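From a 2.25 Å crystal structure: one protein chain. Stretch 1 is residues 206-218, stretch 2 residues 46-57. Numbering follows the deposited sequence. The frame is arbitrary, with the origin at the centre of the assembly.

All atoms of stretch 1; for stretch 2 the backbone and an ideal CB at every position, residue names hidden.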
# COMPACT_ATOMS: atom_id res chain seq x y z
N ASP A 206 17.69 10.83 -10.49
CA ASP A 206 18.70 11.90 -10.34
C ASP A 206 18.38 12.66 -9.04
O ASP A 206 17.57 13.59 -9.10
CB ASP A 206 18.70 12.83 -11.55
CG ASP A 206 19.77 13.92 -11.49
OD1 ASP A 206 20.90 13.58 -11.07
OD2 ASP A 206 19.47 15.07 -11.88
N TYR A 207 18.98 12.25 -7.92
CA TYR A 207 18.67 12.79 -6.57
C TYR A 207 18.94 14.28 -6.49
O TYR A 207 18.18 15.00 -5.84
CB TYR A 207 19.47 12.06 -5.50
CG TYR A 207 19.16 10.60 -5.46
CD1 TYR A 207 18.02 10.13 -4.84
CD2 TYR A 207 20.01 9.69 -6.05
CE1 TYR A 207 17.74 8.78 -4.79
CE2 TYR A 207 19.75 8.33 -6.02
CZ TYR A 207 18.60 7.88 -5.40
OH TYR A 207 18.36 6.55 -5.38
N SER A 208 20.00 14.74 -7.16
CA SER A 208 20.43 16.16 -7.11
C SER A 208 19.36 17.06 -7.75
O SER A 208 19.22 18.20 -7.29
CB SER A 208 21.80 16.29 -7.73
OG SER A 208 22.09 15.22 -8.63
N ALA A 209 18.58 16.54 -8.71
CA ALA A 209 17.51 17.30 -9.41
C ALA A 209 16.24 17.29 -8.55
O ALA A 209 15.23 17.90 -8.97
CB ALA A 209 17.25 16.71 -10.77
N GLY A 210 16.31 16.67 -7.37
CA GLY A 210 15.21 16.60 -6.39
C GLY A 210 15.01 17.90 -5.61
O GLY A 210 15.31 18.99 -6.11
N PRO A 211 14.43 17.85 -4.39
CA PRO A 211 13.92 16.60 -3.83
C PRO A 211 12.54 16.29 -4.41
O PRO A 211 11.89 17.14 -4.99
CB PRO A 211 13.89 16.91 -2.34
CG PRO A 211 13.51 18.38 -2.31
CD PRO A 211 14.23 19.00 -3.49
N TYR A 212 12.13 15.05 -4.26
CA TYR A 212 10.83 14.59 -4.79
C TYR A 212 9.96 14.21 -3.63
O TYR A 212 10.38 13.38 -2.82
CB TYR A 212 11.06 13.41 -5.72
CG TYR A 212 12.12 13.70 -6.75
CD1 TYR A 212 11.87 14.58 -7.78
CD2 TYR A 212 13.35 13.07 -6.69
CE1 TYR A 212 12.82 14.82 -8.75
CE2 TYR A 212 14.31 13.30 -7.65
CZ TYR A 212 14.04 14.19 -8.67
OH TYR A 212 15.00 14.42 -9.60
N THR A 213 8.78 14.82 -3.56
CA THR A 213 7.91 14.62 -2.38
C THR A 213 6.53 14.12 -2.81
O THR A 213 5.86 14.77 -3.61
CB THR A 213 7.83 15.87 -1.51
OG1 THR A 213 9.17 16.23 -1.15
CG2 THR A 213 7.01 15.60 -0.27
N MET A 214 6.13 13.01 -2.22
CA MET A 214 4.73 12.48 -2.25
C MET A 214 4.01 13.06 -1.03
O MET A 214 4.63 13.18 0.03
CB MET A 214 4.77 10.95 -2.24
CG MET A 214 3.60 10.26 -1.54
SD MET A 214 3.94 8.46 -1.37
CE MET A 214 2.56 7.98 -0.35
N TYR A 215 2.76 13.46 -1.19
CA TYR A 215 1.95 13.99 -0.06
C TYR A 215 0.73 13.11 0.15
O TYR A 215 -0.00 12.82 -0.79
CB TYR A 215 1.49 15.43 -0.34
CG TYR A 215 2.63 16.40 -0.49
CD1 TYR A 215 3.23 16.61 -1.72
CD2 TYR A 215 3.06 17.16 0.59
CE1 TYR A 215 4.26 17.52 -1.87
CE2 TYR A 215 4.09 18.09 0.45
CZ TYR A 215 4.68 18.27 -0.79
OH TYR A 215 5.70 19.14 -0.96
N VAL A 216 0.50 12.74 1.40
CA VAL A 216 -0.76 12.04 1.81
C VAL A 216 -1.51 12.97 2.76
O VAL A 216 -1.02 13.23 3.84
CB VAL A 216 -0.44 10.67 2.44
CG1 VAL A 216 -1.70 10.08 3.07
CG2 VAL A 216 0.18 9.73 1.41
N LYS A 217 -2.66 13.50 2.37
CA LYS A 217 -3.33 14.44 3.29
C LYS A 217 -4.32 13.69 4.17
O LYS A 217 -4.50 14.15 5.30
CB LYS A 217 -3.84 15.73 2.64
CG LYS A 217 -4.73 15.67 1.43
CD LYS A 217 -4.71 17.02 0.72
CE LYS A 217 -6.09 17.58 0.40
NZ LYS A 217 -6.08 19.06 0.30
N SER A 218 -4.87 12.55 3.77
CA SER A 218 -5.82 11.82 4.64
C SER A 218 -5.84 10.32 4.36
O SER A 218 -5.48 9.89 3.24
CB SER A 218 -7.21 12.42 4.60
OG SER A 218 -7.89 12.09 3.40
N UNK A 46 1.26 21.43 6.02
CA UNK A 46 -0.13 21.80 5.73
C UNK A 46 -0.76 20.97 4.61
O UNK A 46 -1.96 20.96 4.49
CB UNK A 46 -0.20 23.28 5.36
N UNK A 47 0.05 20.30 3.80
CA UNK A 47 -0.44 19.40 2.71
C UNK A 47 -0.43 17.95 3.20
O UNK A 47 -0.67 17.07 2.36
CB UNK A 47 0.42 19.53 1.45
N UNK A 48 -0.16 17.73 4.49
CA UNK A 48 -0.23 16.42 5.16
C UNK A 48 1.14 15.80 5.34
O UNK A 48 2.13 16.55 5.37
CB UNK A 48 -1.12 15.46 4.37
N UNK A 49 1.20 14.47 5.45
CA UNK A 49 2.44 13.68 5.61
C UNK A 49 3.24 13.81 4.32
O UNK A 49 2.64 13.75 3.23
CB UNK A 49 2.14 12.21 5.92
N UNK A 50 4.53 14.07 4.45
CA UNK A 50 5.45 14.33 3.31
C UNK A 50 6.43 13.18 3.23
O UNK A 50 7.03 12.84 4.24
CB UNK A 50 6.19 15.66 3.47
N UNK A 51 6.54 12.57 2.07
CA UNK A 51 7.47 11.46 1.83
C UNK A 51 8.48 11.96 0.80
O UNK A 51 8.16 12.00 -0.41
CB UNK A 51 6.75 10.20 1.35
N UNK A 52 9.63 12.42 1.26
CA UNK A 52 10.62 13.08 0.38
C UNK A 52 11.73 12.10 0.04
O UNK A 52 12.31 11.52 0.94
CB UNK A 52 11.20 14.33 1.04
N UNK A 53 12.00 11.93 -1.24
CA UNK A 53 13.26 11.30 -1.73
C UNK A 53 14.24 12.43 -2.08
O UNK A 53 13.96 13.15 -3.07
CB UNK A 53 13.01 10.40 -2.94
N UNK A 54 15.26 12.67 -1.26
CA UNK A 54 16.23 13.77 -1.49
C UNK A 54 17.61 13.20 -1.85
O UNK A 54 18.31 13.87 -2.62
CB UNK A 54 16.34 14.66 -0.25
N UNK A 55 17.98 12.04 -1.31
CA UNK A 55 19.30 11.44 -1.59
C UNK A 55 19.15 9.92 -1.65
O UNK A 55 18.12 9.40 -1.19
CB UNK A 55 20.33 11.84 -0.53
N UNK A 56 20.15 9.25 -2.20
CA UNK A 56 20.14 7.79 -2.38
C UNK A 56 19.90 7.16 -1.01
O UNK A 56 20.44 7.69 -0.02
CB UNK A 56 21.45 7.29 -3.00
N UNK A 57 19.11 6.09 -0.96
CA UNK A 57 18.76 5.39 0.28
C UNK A 57 17.53 5.97 0.97
O UNK A 57 17.05 5.30 1.89
CB UNK A 57 19.95 5.43 1.25

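Between 48 and 53 the second stretch is a strand antiparallel to 212-218; as in any extended strand, CB directions alternate, here between the face carrying T213 and Y215 and the face carrying Y212, M214 and V216.

Position 46 has nothing of stretch 1 within reach of its CB, so almost any residue would serve; it is P46. At 47 the ideal CB lies beside the Y215 ring, and any side chain with a CB methylene would touch it; Q47 does so with its CB, 3.6 Å from Y215 CD2.

Position 48 is far more restrictive. Its phi is positive, and an ideal CB would sit 2.3 Å from V216 O and 2.7 Å from K217 CA, both clashes. Glycine fits on both counts, and G48 lets the chains close to 4.1 Å between its CA and K217 CA.

At 49 the CB turns to the V216 face, and many side chains could be accommodated. The small A49 is found; its backbone does the pairing, through hydrogen bonds from A49 N to V216 O and from V216 N to A49 O, both 3.0 Å.

Position 50 points to the other face, between T213 CG2 and the Y215 ring. A chain with methylene groups and a polar end, or a beta-branched residue, would suit. In E50, CG packs 3.7 Å from Y215 CE2.

At 51 the CB faces the side where M214 and V216 offer apolar groups, inviting a large hydrophobic residue. F51 lays one ring face under M214 CE, while its CE1 meets V216 CG2 at 3.7 Å. F51 N also hydrogen-bonds M214 O at 2.9 Å.

The ideal CB of 52 is 3.5 Å from T213 OG1. Serine or threonine could reach the hydroxyl, and threonine's methyl could also reach P211 CB. T52 does both: its OG1 hydrogen-bonds T213 OG1 at 2.6 Å, either being a possible donor, and its CG2 touches P211 CB at 3.6 Å.

Position 53 returns to the Y212 face, with Y207 CE1 5.3 Å from the ideal CB. A branched aliphatic would fill that gap; V53 places CG1 3.9 Å from Y207 CE1, at the ring edge.

At 54 the CB points away overall, yet a small apolar residue can touch P211: A54 CB lies 3.9 Å from P211 CB. Position 55 points away and tolerates a long polar chain, K55.

The ideal CB of 56 is 3.6 Å from Y207 CE2, favouring any side chain with an aliphatic CB. Q56 sets CB over the ring face in a CH-pi contact, and its end leads away. Finally, positive phi favours glycine at 57; G57 N and Y207 OH share a water.

Stretch 2 (46-57) PQGAEFTVAKQG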
# COMPACT_ATOMS: atom_id res chain seq x y z
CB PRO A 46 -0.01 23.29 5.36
CG PRO A 46 1.41 23.45 4.81
CD PRO A 46 2.24 22.39 5.50
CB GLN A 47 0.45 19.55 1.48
CG GLN A 47 0.58 20.98 0.98
CD GLN A 47 0.04 21.10 -0.42
OE1 GLN A 47 0.58 20.52 -1.36
NE2 GLN A 47 -1.04 21.86 -0.54
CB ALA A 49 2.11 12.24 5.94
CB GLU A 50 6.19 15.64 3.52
CG GLU A 50 5.24 16.80 3.76
CD GLU A 50 5.93 18.15 3.90
OE1 GLU A 50 7.13 18.26 3.53
OE2 GLU A 50 5.26 19.09 4.38
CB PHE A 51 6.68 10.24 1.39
CG PHE A 51 5.62 9.80 2.36
CD1 PHE A 51 4.38 10.41 2.40
CD2 PHE A 51 5.87 8.73 3.22
CE1 PHE A 51 3.41 9.97 3.27
CE2 PHE A 51 4.88 8.27 4.07
CZ PHE A 51 3.65 8.89 4.09
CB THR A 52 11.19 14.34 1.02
OG1 THR A 52 10.04 15.17 1.10
CG2 THR A 52 12.30 14.95 0.19
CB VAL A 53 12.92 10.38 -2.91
CG1 VAL A 53 14.17 9.81 -3.54
CG2 VAL A 53 11.97 9.28 -2.47
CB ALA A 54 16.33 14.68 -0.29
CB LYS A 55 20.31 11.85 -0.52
CG LYS A 55 20.09 11.25 0.86
CD LYS A 55 20.48 12.21 1.99
CE LYS A 55 20.19 11.69 3.39
NZ LYS A 55 18.79 11.95 3.81
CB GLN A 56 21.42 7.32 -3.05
CG GLN A 56 21.45 5.82 -3.32
CD GLN A 56 22.69 5.37 -4.05
OE1 GLN A 56 23.74 6.00 -4.00
NE2 GLN A 56 22.59 4.24 -4.73
O HOH W 1 17.58 5.36 -3.16
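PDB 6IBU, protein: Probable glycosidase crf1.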